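Local coordinates for Alr4995 protein (Nostoc sp., PDB 6LRF) that hydrolyses arginine to ornithine, ammonia and carbon dioxide and cyclises ornithine to proline, as a bifunctional arginine dihydrolase and ornithine cyclodeaminase, at residues V67-A72 / P95-W100; V390-Q395 / N415-Q420; P593-G598 / A621-G626; N534-S539 / L558-T563. One frame throughout, in Å; residues are numbered along the deposited sequence.

Contact 1 (V67-A72 / P95-W100); sequences VFTANA and PYFKEW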
loop_
_atom_site.group_PDB
_atom_site.type_symbol
_atom_site.label_atom_id
_atom_site.label_comp_id
_atom_site.label_asym_id
_atom_site.label_seq_id
_atom_site.Cartn_x
_atom_site.Cartn_y
_atom_site.Cartn_z
ATOM N N VAL B 67 -10.776 34.348 40.714
ATOM C CA VAL B 67 -9.781 33.724 41.579
ATOM C C VAL B 67 -8.415 33.618 40.891
ATOM O O VAL B 67 -7.388 33.435 41.545
ATOM C CB VAL B 67 -10.219 32.310 42.016
ATOM C CG1 VAL B 67 -11.434 32.387 42.924
ATOM C CG2 VAL B 67 -10.516 31.440 40.792
ATOM N N PHE B 68 -8.407 33.727 39.569
ATOM C CA PHE B 68 -7.169 33.589 38.806
ATOM C C PHE B 68 -6.527 34.959 38.599
ATOM O O PHE B 68 -6.490 35.505 37.486
ATOM C CB PHE B 68 -7.445 32.877 37.485
ATOM C CG PHE B 68 -7.803 31.414 37.660
ATOM C CD1 PHE B 68 -7.080 30.617 38.550
ATOM C CD2 PHE B 68 -8.868 30.849 36.964
ATOM C CE1 PHE B 68 -7.401 29.274 38.728
ATOM C CE2 PHE B 68 -9.200 29.504 37.128
ATOM C CZ PHE B 68 -8.471 28.714 38.009
ATOM N N THR B 69 -6.027 35.507 39.704
ATOM C CA THR B 69 -5.458 36.853 39.719
ATOM C C THR B 69 -4.193 36.985 38.876
ATOM O O THR B 69 -3.832 38.097 38.515
ATOM C CB THR B 69 -5.126 37.297 41.153
ATOM O OG1 THR B 69 -4.297 36.305 41.769
ATOM C CG2 THR B 69 -6.403 37.485 41.971
ATOM N N ALA B 70 -3.517 35.868 38.571
ATOM C CA ALA B 70 -2.386 35.885 37.634
ATOM C C ALA B 70 -2.760 36.658 36.372
ATOM O O ALA B 70 -1.935 37.381 35.790
ATOM C CB ALA B 70 -1.936 34.456 37.273
ATOM N N ASN B 71 -4.024 36.542 35.975
ATOM C CA ASN B 71 -4.498 37.185 34.755
ATOM C C ASN B 71 -5.045 38.587 34.958
ATOM O O ASN B 71 -5.553 39.169 34.029
ATOM C CB ASN B 71 -5.580 36.328 34.090
ATOM C CG ASN B 71 -5.149 34.881 33.920
ATOM O OD1 ASN B 71 -5.784 33.968 34.448
ATOM N ND2 ASN B 71 -4.047 34.670 33.204
ATOM N N ALA B 72 -4.961 39.128 36.162
ATOM C CA ALA B 72 -5.464 40.484 36.385
ATOM C C ALA B 72 -4.733 41.487 35.495
ATOM O O ALA B 72 -5.327 42.410 34.945
ATOM C CB ALA B 72 -5.318 40.878 37.870
ATOM N N PRO B 95 -13.107 45.453 35.255
ATOM C CA PRO B 95 -13.320 46.570 36.181
ATOM C C PRO B 95 -12.827 46.301 37.608
ATOM O O PRO B 95 -12.224 47.192 38.210
ATOM C CB PRO B 95 -14.842 46.740 36.161
ATOM C CG PRO B 95 -15.219 46.313 34.798
ATOM C CD PRO B 95 -14.344 45.130 34.517
ATOM N N TYR B 96 -13.049 45.095 38.125
ATOM C CA TYR B 96 -12.689 44.787 39.506
ATOM C C TYR B 96 -11.188 44.727 39.691
ATOM O O TYR B 96 -10.669 45.196 40.713
ATOM C CB TYR B 96 -13.343 43.478 39.944
ATOM C CG TYR B 96 -14.833 43.591 39.871
ATOM C CD1 TYR B 96 -15.527 44.321 40.828
ATOM C CD2 TYR B 96 -15.552 43.025 38.820
ATOM C CE1 TYR B 96 -16.898 44.463 40.767
ATOM C CE2 TYR B 96 -16.937 43.153 38.753
ATOM C CZ TYR B 96 -17.600 43.879 39.735
ATOM O OH TYR B 96 -18.969 44.038 39.701
ATOM N N PHE B 97 -10.488 44.178 38.694
ATOM C CA PHE B 97 -9.030 44.132 38.738
ATOM C C PHE B 97 -8.475 45.553 38.640
ATOM O O PHE B 97 -7.609 45.951 39.429
ATOM C CB PHE B 97 -8.473 43.234 37.616
ATOM C CG PHE B 97 -8.636 41.755 37.879
ATOM C CD1 PHE B 97 -8.550 41.250 39.176
ATOM C CD2 PHE B 97 -8.864 40.868 36.839
ATOM C CE1 PHE B 97 -8.679 39.889 39.433
ATOM C CE2 PHE B 97 -8.987 39.493 37.089
ATOM C CZ PHE B 97 -8.895 39.010 38.396
ATOM N N LYS B 98 -8.991 46.324 37.690
ATOM C CA LYS B 98 -8.557 47.705 37.524
ATOM C C LYS B 98 -8.753 48.519 38.821
ATOM O O LYS B 98 -7.882 49.316 39.226
ATOM C CB LYS B 98 -9.313 48.361 36.365
ATOM C CG LYS B 98 -8.896 49.778 36.129
ATOM C CD LYS B 98 -9.653 50.408 34.986
ATOM C CE LYS B 98 -8.981 51.716 34.618
ATOM N NZ LYS B 98 -9.735 52.472 33.585
ATOM N N GLU B 99 -9.896 48.299 39.470
ATOM C CA GLU B 99 -10.203 48.965 40.735
ATOM C C GLU B 99 -9.152 48.633 41.781
ATOM O O GLU B 99 -8.672 49.515 42.478
ATOM C CB GLU B 99 -11.578 48.561 41.259
ATOM C CG GLU B 99 -12.010 49.362 42.483
ATOM C CD GLU B 99 -13.374 48.931 43.001
ATOM O OE1 GLU B 99 -13.492 47.763 43.456
ATOM O OE2 GLU B 99 -14.334 49.746 42.915
ATOM N N TRP B 100 -8.792 47.363 41.897
ATOM C CA TRP B 100 -7.778 47.008 42.872
ATOM C C TRP B 100 -6.453 47.711 42.557
ATOM O O TRP B 100 -5.821 48.272 43.446
ATOM C CB TRP B 100 -7.567 45.492 42.952
ATOM C CG TRP B 100 -6.662 45.155 44.106
ATOM C CD1 TRP B 100 -7.038 44.844 45.394
ATOM C CD2 TRP B 100 -5.228 45.143 44.095
ATOM N NE1 TRP B 100 -5.925 44.623 46.167
ATOM C CE2 TRP B 100 -4.803 44.805 45.400
ATOM C CE3 TRP B 100 -4.264 45.385 43.111
ATOM C CZ2 TRP B 100 -3.454 44.702 45.743
ATOM C CZ3 TRP B 100 -2.926 45.284 43.454
ATOM C CH2 TRP B 100 -2.533 44.942 44.760
#
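Ala72 drops its methyl onto the Phe97 ring, and that one approach makes the tight half of the contact. Ala72 CB lies 3.5 Å from the centroid of the Phe97 ring and only 15° off the ring normal, a CH-pi contact over the face. The backbone follows the methyl down, with Ala72 CA 3.5 Å from Phe97 CD2. The ring gets there because CG of Phe97 is anti to its own carbonyl carbon (chi1 -75°), which carries it off helix 93-103 toward the loop. Away from Ala72 the fit slackens. The side chains of Thr69 and Phe97 cross at about a right angle; Thr69 CG2 approaches the ring obliquely, 4.2 Å from Phe97 CE1, and Phe68 O, 4.3 Å from Phe97 CZ, comes in obliquely too. The segment 67-72 belongs to the guanidine-modifying part of the enzyme, a family built as an alpha/beta propeller, and here it makes an inverse gamma turn centred on Phe68 followed by the 3-10 turn 69-71. Phe68 O accepts from Asn71 N (3.1 Å) and from Arg90, while Thr69 OG1 is bonded to Leu8 O. Leu267 also packs against Thr69 and Ala72. On the helix, the solvent side is quite different: Pro95 and Glu99 are exposed, and Lys98 runs to a salt bridge with Glu110.

Contact 2 (V390-Q395 / N415-Q420); sequences VRINGQ and NGLLAQ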
loop_
_atom_site.group_PDB
_atom_site.type_symbol
_atom_site.label_atom_id
_atom_site.label_comp_id
_atom_site.label_asym_id
_atom_site.label_seq_id
_atom_site.Cartn_x
_atom_site.Cartn_y
_atom_site.Cartn_z
ATOM N N VAL B 390 14.234 41.256 -9.256
ATOM C CA VAL B 390 14.894 41.885 -8.108
ATOM C C VAL B 390 15.207 43.371 -8.385
ATOM O O VAL B 390 15.466 43.753 -9.526
ATOM C CB VAL B 390 16.183 41.132 -7.736
ATOM C CG1 VAL B 390 15.859 39.675 -7.392
ATOM C CG2 VAL B 390 17.160 41.151 -8.889
ATOM N N ARG B 391 15.169 44.208 -7.349
ATOM C CA ARG B 391 15.306 45.664 -7.523
ATOM C C ARG B 391 16.733 46.109 -7.212
ATOM O O ARG B 391 17.194 45.999 -6.073
ATOM C CB ARG B 391 14.312 46.416 -6.634
ATOM C CG ARG B 391 13.969 47.861 -7.084
ATOM C CD ARG B 391 12.936 48.452 -6.121
ATOM N NE ARG B 391 12.524 49.825 -6.415
ATOM C CZ ARG B 391 13.013 50.904 -5.800
ATOM N NH1 ARG B 391 13.960 50.780 -4.881
ATOM N NH2 ARG B 391 12.568 52.113 -6.112
ATOM N N ILE B 392 17.434 46.576 -8.244
ATOM C CA ILE B 392 18.825 47.009 -8.119
ATOM C C ILE B 392 18.888 48.472 -8.551
ATOM O O ILE B 392 18.448 48.807 -9.654
ATOM C CB ILE B 392 19.779 46.151 -8.986
ATOM C CG1 ILE B 392 19.421 44.663 -8.891
ATOM C CG2 ILE B 392 21.262 46.419 -8.637
ATOM C CD1 ILE B 392 19.551 44.097 -7.485
ATOM N N ASN B 393 19.411 49.326 -7.671
ATOM C CA ASN B 393 19.386 50.788 -7.834
ATOM C C ASN B 393 18.110 51.308 -8.522
ATOM O O ASN B 393 18.168 51.901 -9.599
ATOM C CB ASN B 393 20.627 51.263 -8.600
ATOM C CG ASN B 393 20.875 52.788 -8.454
ATOM O OD1 ASN B 393 20.331 53.446 -7.565
ATOM N ND2 ASN B 393 21.706 53.336 -9.334
ATOM N N GLY B 394 16.962 51.038 -7.902
ATOM C CA GLY B 394 15.682 51.579 -8.334
ATOM C C GLY B 394 15.035 50.904 -9.524
ATOM O O GLY B 394 13.994 51.339 -10.006
ATOM N N GLN B 395 15.644 49.828 -9.995
ATOM C CA GLN B 395 15.242 49.214 -11.250
ATOM C C GLN B 395 14.973 47.705 -11.062
ATOM O O GLN B 395 15.787 47.002 -10.456
ATOM C CB GLN B 395 16.334 49.478 -12.293
ATOM C CG GLN B 395 16.076 48.979 -13.709
ATOM C CD GLN B 395 17.158 49.450 -14.695
ATOM O OE1 GLN B 395 18.105 48.712 -15.001
ATOM N NE2 GLN B 395 17.011 50.682 -15.199
ATOM N N ASN B 415 26.860 44.474 -20.978
ATOM C CA ASN B 415 25.506 44.478 -21.521
ATOM C C ASN B 415 24.448 44.779 -20.451
ATOM O O ASN B 415 23.273 44.442 -20.617
ATOM C CB ASN B 415 25.211 43.127 -22.202
ATOM C CG ASN B 415 25.960 42.974 -23.524
ATOM O OD1 ASN B 415 25.599 43.613 -24.510
ATOM N ND2 ASN B 415 27.027 42.164 -23.537
ATOM N N GLY B 416 24.867 45.409 -19.358
ATOM C CA GLY B 416 23.930 45.839 -18.332
ATOM C C GLY B 416 23.964 44.989 -17.078
ATOM O O GLY B 416 24.814 44.114 -16.921
ATOM N N LEU B 417 23.026 45.261 -16.176
ATOM C CA LEU B 417 22.871 44.492 -14.947
ATOM C C LEU B 417 22.434 43.067 -15.225
ATOM O O LEU B 417 21.495 42.842 -15.968
ATOM C CB LEU B 417 21.842 45.156 -14.037
ATOM C CG LEU B 417 22.326 46.299 -13.168
ATOM C CD1 LEU B 417 21.119 46.992 -12.567
ATOM C CD2 LEU B 417 23.244 45.756 -12.085
ATOM N N LEU B 418 23.111 42.107 -14.618
ATOM C CA LEU B 418 22.722 40.719 -14.769
ATOM C C LEU B 418 22.375 40.086 -13.421
ATOM O O LEU B 418 23.170 40.144 -12.474
ATOM C CB LEU B 418 23.844 39.935 -15.445
ATOM C CG LEU B 418 23.598 38.439 -15.564
ATOM C CD1 LEU B 418 22.368 38.152 -16.445
ATOM C CD2 LEU B 418 24.853 37.793 -16.116
ATOM N N ALA B 419 21.179 39.500 -13.336
ATOM C CA ALA B 419 20.760 38.765 -12.140
ATOM C C ALA B 419 20.655 37.289 -12.495
ATOM O O ALA B 419 19.928 36.913 -13.410
ATOM C CB ALA B 419 19.436 39.291 -11.602
ATOM N N GLN B 420 21.404 36.467 -11.774
ATOM C CA GLN B 420 21.572 35.052 -12.093
ATOM C C GLN B 420 21.329 34.154 -10.892
ATOM O O GLN B 420 21.998 34.268 -9.875
ATOM C CB GLN B 420 22.997 34.775 -12.571
ATOM C CG GLN B 420 23.210 34.603 -14.038
ATOM C CD GLN B 420 24.693 34.455 -14.344
ATOM O OE1 GLN B 420 25.530 35.165 -13.776
ATOM N NE2 GLN B 420 25.027 33.517 -15.219
#
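Ile392 N donates to Gln395 O at 2.8 Å, and Gln395 N returns the bond to Ile392 O at 3.0 Å, so the residue with the largest share of 390-395's packing is clamped at the mouth of a type I' turn. No hydrogen bond crosses between the segments, and the closest approaches are between apolar side chains. Ile392 meets Leu417 obliquely: Ile392 CB lies 3.9 Å from Leu417 CD1, and CG2 of Ile392 sits 4.0 Å from both methyls of Leu417, so the branch fits against the leucine fork. Further along, Val390 CG2 touches Ala419 CB at 4.0 Å. The two strands are not sheet neighbours. In this mixed sheet strand 395-400, which forms a two-residue beta hairpin with 388-392, runs between 388-392 and 416-422, pairing through Ile397 with Val390 and through Glu400 with Ala419, and the side chains reach across it on one face. CA of Val390 and CA of Ala419 are only 7.8 Å apart, closer than strands two places apart in a flat sheet, which implies that the sheet curls toward this face. Ile397 and Ile410 also pack on Ala419 there. Toward the turn the cover thins: exposed Gln395 brings OE1 to 4.2 Å from Leu417 CD1. Asn393 and Gly394 hold the turn with positive phi, 35° and 79°. The guanidinium of Arg391 lies flat over Gly394 CA and bridges to Glu362 and Asp364.

Contact 3 (P593-G598 / A621-G626); sequences PFVLAG and AKHLEG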
loop_
_atom_site.group_PDB
_atom_site.type_symbol
_atom_site.label_atom_id
_atom_site.label_comp_id
_atom_site.label_asym_id
_atom_site.label_seq_id
_atom_site.Cartn_x
_atom_site.Cartn_y
_atom_site.Cartn_z
ATOM N N PRO B 593 33.597 6.097 12.174
ATOM C CA PRO B 593 33.762 6.523 10.779
ATOM C C PRO B 593 32.414 6.561 10.062
ATOM O O PRO B 593 31.542 5.749 10.369
ATOM C CB PRO B 593 34.666 5.443 10.177
ATOM C CG PRO B 593 35.236 4.705 11.343
ATOM C CD PRO B 593 34.240 4.803 12.442
ATOM N N PHE B 594 32.225 7.492 9.140
ATOM C CA PHE B 594 31.001 7.480 8.361
ATOM C C PHE B 594 31.355 7.761 6.928
ATOM O O PHE B 594 32.385 8.367 6.654
ATOM C CB PHE B 594 29.965 8.480 8.896
ATOM C CG PHE B 594 30.444 9.905 8.935
ATOM C CD1 PHE B 594 31.009 10.430 10.094
ATOM C CD2 PHE B 594 30.316 10.725 7.824
ATOM C CE1 PHE B 594 31.450 11.743 10.127
ATOM C CE2 PHE B 594 30.746 12.036 7.853
ATOM C CZ PHE B 594 31.317 12.548 9.006
ATOM N N VAL B 595 30.531 7.270 6.012
ATOM C CA VAL B 595 30.702 7.581 4.600
ATOM C C VAL B 595 29.368 8.060 4.061
ATOM O O VAL B 595 28.328 7.395 4.236
ATOM C CB VAL B 595 31.193 6.364 3.778
ATOM C CG1 VAL B 595 31.344 6.737 2.296
ATOM C CG2 VAL B 595 32.505 5.820 4.339
ATOM N N LEU B 596 29.385 9.228 3.434
ATOM C CA LEU B 596 28.204 9.727 2.749
ATOM C C LEU B 596 28.403 9.578 1.240
ATOM O O LEU B 596 29.217 10.274 0.646
ATOM C CB LEU B 596 27.939 11.186 3.126
ATOM C CG LEU B 596 27.888 11.467 4.636
ATOM C CD1 LEU B 596 27.695 12.943 4.905
ATOM C CD2 LEU B 596 26.789 10.671 5.316
ATOM N N ALA B 597 27.683 8.643 0.631
ATOM C CA ALA B 597 27.766 8.453 -0.821
ATOM C C ALA B 597 26.838 9.419 -1.501
ATOM O O ALA B 597 25.670 9.521 -1.117
ATOM C CB ALA B 597 27.408 7.043 -1.209
ATOM N N GLY B 598 27.336 10.117 -2.512
ATOM C CA GLY B 598 26.516 11.081 -3.221
ATOM C C GLY B 598 25.406 10.427 -4.027
ATOM O O GLY B 598 25.385 9.207 -4.193
ATOM N N ALA B 621 32.901 -0.617 0.914
ATOM C CA ALA B 621 33.404 -1.978 0.955
ATOM C C ALA B 621 34.439 -2.118 2.060
ATOM O O ALA B 621 34.485 -3.133 2.741
ATOM C CB ALA B 621 34.002 -2.372 -0.393
ATOM N N LYS B 622 35.256 -1.087 2.240
ATOM C CA LYS B 622 36.280 -1.108 3.274
ATOM C C LYS B 622 35.669 -1.156 4.675
ATOM O O LYS B 622 36.068 -1.966 5.516
ATOM C CB LYS B 622 37.202 0.104 3.145
ATOM C CG LYS B 622 38.354 0.083 4.143
ATOM C CD LYS B 622 39.269 1.294 3.957
ATOM C CE LYS B 622 38.585 2.600 4.345
ATOM N NZ LYS B 622 38.344 2.697 5.826
ATOM N N HIS B 623 34.687 -0.304 4.936
ATOM C CA HIS B 623 34.089 -0.298 6.266
ATOM C C HIS B 623 33.216 -1.521 6.507
ATOM O O HIS B 623 32.942 -1.871 7.650
ATOM C CB HIS B 623 33.293 0.983 6.478
ATOM C CG HIS B 623 34.159 2.187 6.599
ATOM N ND1 HIS B 623 35.019 2.373 7.659
ATOM C CD2 HIS B 623 34.334 3.247 5.776
ATOM C CE1 HIS B 623 35.674 3.507 7.493
ATOM N NE2 HIS B 623 35.275 4.060 6.360
ATOM N N LEU B 624 32.790 -2.184 5.436
ATOM C CA LEU B 624 32.003 -3.396 5.596
ATOM C C LEU B 624 32.861 -4.602 6.021
ATOM O O LEU B 624 32.340 -5.570 6.563
ATOM C CB LEU B 624 31.254 -3.707 4.303
ATOM C CG LEU B 624 30.026 -2.825 4.035
ATOM C CD1 LEU B 624 29.365 -3.217 2.726
ATOM C CD2 LEU B 624 29.040 -2.948 5.173
ATOM N N GLU B 625 34.170 -4.542 5.788
ATOM C CA GLU B 625 35.066 -5.649 6.147
ATOM C C GLU B 625 34.976 -5.965 7.638
ATOM O O GLU B 625 35.056 -5.060 8.467
ATOM C CB GLU B 625 36.512 -5.310 5.777
ATOM C CG GLU B 625 36.761 -5.250 4.272
ATOM C CD GLU B 625 38.189 -4.844 3.902
ATOM O OE1 GLU B 625 39.013 -4.587 4.814
ATOM O OE2 GLU B 625 38.481 -4.785 2.685
ATOM N N GLY B 626 34.782 -7.240 7.971
ATOM C CA GLY B 626 34.675 -7.665 9.360
ATOM C C GLY B 626 33.311 -7.510 10.019
ATOM O O GLY B 626 33.135 -7.883 11.180
#
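His623 puts its ring against Pro593 and Val595, on the outermost strand of the sheet within this chain, but the way there begins two residues earlier in the helix. The carbonyl of Ala621 takes weak bonds from Leu624 N and Glu625 N as helix 613-624 runs out. Lys622 comes next. Its chain leaves the helix extended and then folds at its last two torsions (chi3 68°, chi4 69°), bringing NZ 3.1 Å above the plane of the His623 ring, offset toward the rim. His623 itself does the touching. With CG anti to its carbonyl carbon, it turns the ring toward the strand, where His623 CE1 meets Pro593 CB at 3.5 Å and His623 CD2 meets Val595 CG2, likewise at 3.5 Å. Both carbons approach the imidazole obliquely, and His623 NE2, the ring atom joining CE1 and CD2, is 3.9 Å from Val595 CG2 and 4.1 Å from Pro593 CB. This is the Rossmann crossover: strand 594-597 is outermost within this chain in the six-stranded parallel sheet of order 3-2-1-4-5-6, and helix 613-624 carries the chain back across to strand 629-633. Val595 also packs on Glu619 and Tyr620 of the same helix, and hydrogen-bonds through its backbone to Leu520 and Gly522 of the neighbouring strand 519-523, while Ala597 packs on Ile600 of the second subunit. Leu624 turns to Val642, Met645 and Leu521. His623 O and Glu625 O both bond Lys490 NZ, which pins the helix end. Gly626, with phi at 83°, leads the chain on to strand 629-633.

Contact 4 (N534-S539 / L558-T563); sequences NMMGTS and LKVINT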
loop_
_atom_site.group_PDB
_atom_site.type_symbol
_atom_site.label_atom_id
_atom_site.label_comp_id
_atom_site.label_asym_id
_atom_site.label_seq_id
_atom_site.Cartn_x
_atom_site.Cartn_y
_atom_site.Cartn_z
ATOM N N ASN B 534 18.745 19.088 14.583
ATOM C CA ASN B 534 19.446 19.354 15.827
ATOM C C ASN B 534 19.840 20.818 15.995
ATOM O O ASN B 534 19.886 21.316 17.109
ATOM C CB ASN B 534 20.676 18.445 15.935
ATOM C CG ASN B 534 20.308 17.045 16.388
ATOM O OD1 ASN B 534 20.199 16.790 17.583
ATOM N ND2 ASN B 534 20.064 16.145 15.434
HETATM N N MSE B 535 20.110 21.505 14.892
HETATM C CA MSE B 535 20.449 22.919 14.943
HETATM C C MSE B 535 19.207 23.803 14.998
HETATM O O MSE B 535 19.178 24.787 15.732
HETATM C CB MSE B 535 21.276 23.332 13.730
HETATM C CG MSE B 535 22.729 22.904 13.725
HETATM SE SE MSE B 535 23.597 23.619 12.114
HETATM C CE MSE B 535 23.327 25.514 12.485
HETATM N N MSE B 536 18.196 23.457 14.206
HETATM C CA MSE B 536 17.053 24.336 13.989
HETATM C C MSE B 536 15.744 23.792 14.549
HETATM O O MSE B 536 14.750 24.507 14.548
HETATM C CB MSE B 536 16.830 24.608 12.491
HETATM C CG MSE B 536 18.065 24.788 11.629
HETATM SE SE MSE B 536 18.793 26.564 11.861
HETATM C CE MSE B 536 17.363 27.614 11.110
ATOM N N GLY B 537 15.724 22.536 14.986
ATOM C CA GLY B 537 14.473 21.902 15.396
ATOM C C GLY B 537 13.494 21.639 14.254
ATOM O O GLY B 537 12.289 21.486 14.477
ATOM N N THR B 538 14.002 21.595 13.023
ATOM C CA THR B 538 13.171 21.303 11.847
ATOM C C THR B 538 13.819 20.289 10.915
ATOM O O THR B 538 15.009 20.007 10.999
ATOM C CB THR B 538 12.863 22.579 11.008
ATOM O OG1 THR B 538 14.087 23.237 10.637
ATOM C CG2 THR B 538 11.952 23.547 11.775
ATOM N N SER B 539 13.027 19.758 9.999
ATOM C CA SER B 539 13.526 18.780 9.058
ATOM C C SER B 539 12.726 18.864 7.763
ATOM O O SER B 539 11.553 18.487 7.751
ATOM C CB SER B 539 13.442 17.381 9.670
ATOM O OG SER B 539 13.970 16.412 8.789
ATOM N N LEU B 558 18.685 24.824 3.312
ATOM C CA LEU B 558 19.775 25.470 2.588
ATOM C C LEU B 558 20.740 26.185 3.530
ATOM O O LEU B 558 21.952 26.185 3.285
ATOM C CB LEU B 558 19.216 26.465 1.564
ATOM C CG LEU B 558 19.026 25.917 0.151
ATOM C CD1 LEU B 558 20.394 25.674 -0.501
ATOM C CD2 LEU B 558 18.205 24.632 0.175
ATOM N N LYS B 559 20.208 26.796 4.596
ATOM C CA LYS B 559 21.068 27.436 5.595
ATOM C C LYS B 559 22.036 26.446 6.194
ATOM O O LYS B 559 23.215 26.744 6.381
ATOM C CB LYS B 559 20.249 28.072 6.724
ATOM C CG LYS B 559 21.088 28.425 7.941
ATOM C CD LYS B 559 20.359 29.372 8.893
ATOM C CE LYS B 559 21.326 29.964 9.916
ATOM N NZ LYS B 559 20.768 31.186 10.573
ATOM N N VAL B 560 21.538 25.260 6.521
ATOM C CA VAL B 560 22.387 24.254 7.124
ATOM C C VAL B 560 23.479 23.826 6.148
ATOM O O VAL B 560 24.641 23.678 6.527
ATOM C CB VAL B 560 21.570 23.017 7.576
ATOM C CG1 VAL B 560 22.493 21.829 7.871
ATOM C CG2 VAL B 560 20.709 23.369 8.792
ATOM N N ILE B 561 23.103 23.636 4.887
ATOM C CA ILE B 561 24.064 23.182 3.889
ATOM C C ILE B 561 25.141 24.239 3.705
ATOM O O ILE B 561 26.337 23.936 3.755
ATOM C CB ILE B 561 23.381 22.863 2.555
ATOM C CG1 ILE B 561 22.527 21.588 2.729
ATOM C CG2 ILE B 561 24.429 22.692 1.445
ATOM C CD1 ILE B 561 21.658 21.239 1.521
ATOM N N ASN B 562 24.715 25.484 3.523
ATOM C CA ASN B 562 25.655 26.595 3.402
ATOM C C ASN B 562 26.587 26.754 4.615
ATOM O O ASN B 562 27.774 27.035 4.475
ATOM C CB ASN B 562 24.893 27.904 3.185
ATOM C CG ASN B 562 25.786 28.985 2.661
ATOM O OD1 ASN B 562 26.358 28.838 1.580
ATOM N ND2 ASN B 562 25.932 30.079 3.420
ATOM N N THR B 563 26.048 26.573 5.810
ATOM C CA THR B 563 26.848 26.717 7.025
ATOM C C THR B 563 27.929 25.637 7.122
ATOM O O THR B 563 29.082 25.921 7.466
ATOM C CB THR B 563 25.932 26.691 8.271
ATOM O OG1 THR B 563 25.019 27.790 8.197
ATOM C CG2 THR B 563 26.735 26.799 9.550
#
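Met535 and Met536, both selenomethionine in this crystal, pack near the C-terminal end of helix 524-536 on helix 554-567, two helices of the Rossmann-type region. Val560 is what they share. Its CG2, anti to the carbonyl carbon, lies 4.1 Å from Met536 CG and 4.4 Å from Met535 SE, so one methyl is set against the two chains. Met536 and Val560 run alongside each other, pointing opposite ways. Beyond its CG, Met536 is bent twice, chi2 -78° and chi3 -66°, and the hook carries CE to Lys559 CD at 4.1 Å. Lys559 itself stretches out across it at about a right angle, with its aliphatic part doing the touching, on the solvent-exposed side. Ile531 and Glu532 of helix 524-536 also touch Val560. Gly537, with positive phi, is the first residue to leave helical geometry. A shell further out, Thr538 OG1 is hydrogen-bonded to both Glu532 OE2 and His556 ND1, a link between the two helices. Asn534 is held through Ser581 and by Asp530 O one turn back. Inside helix 554-567, Lys559 O is gripped twice by Thr563: the backbone N bonds it at 2.9 Å, and Thr563 OG1 donates to it at 2.8 Å from the opposite face, 35° out of the carbonyl plane.

Overall arrangement
The four contacts lie in series along the chain and none touches another. Contact 1 belongs to the guanidine-modifying part and stands apart, its centre about 65 Å from that of contact 3, on the opposite side of the chain's centre. Contacts 3 and 4 share the Rossmann-type region: their centres are about 25 Å apart and their nearest atoms about 10 Å. Contact 2 sits in a separate mixed beta sheet, and its nearest atoms come to about 13 Å from contact 4. Leu558 of contact 4 also packs on Asp405 and Leu424. Contact 4 is the central one, about 28 Å from contact 1 at nearest atoms. The structure is unliganded, so no bound substrate or cofactor locates either catalytic site.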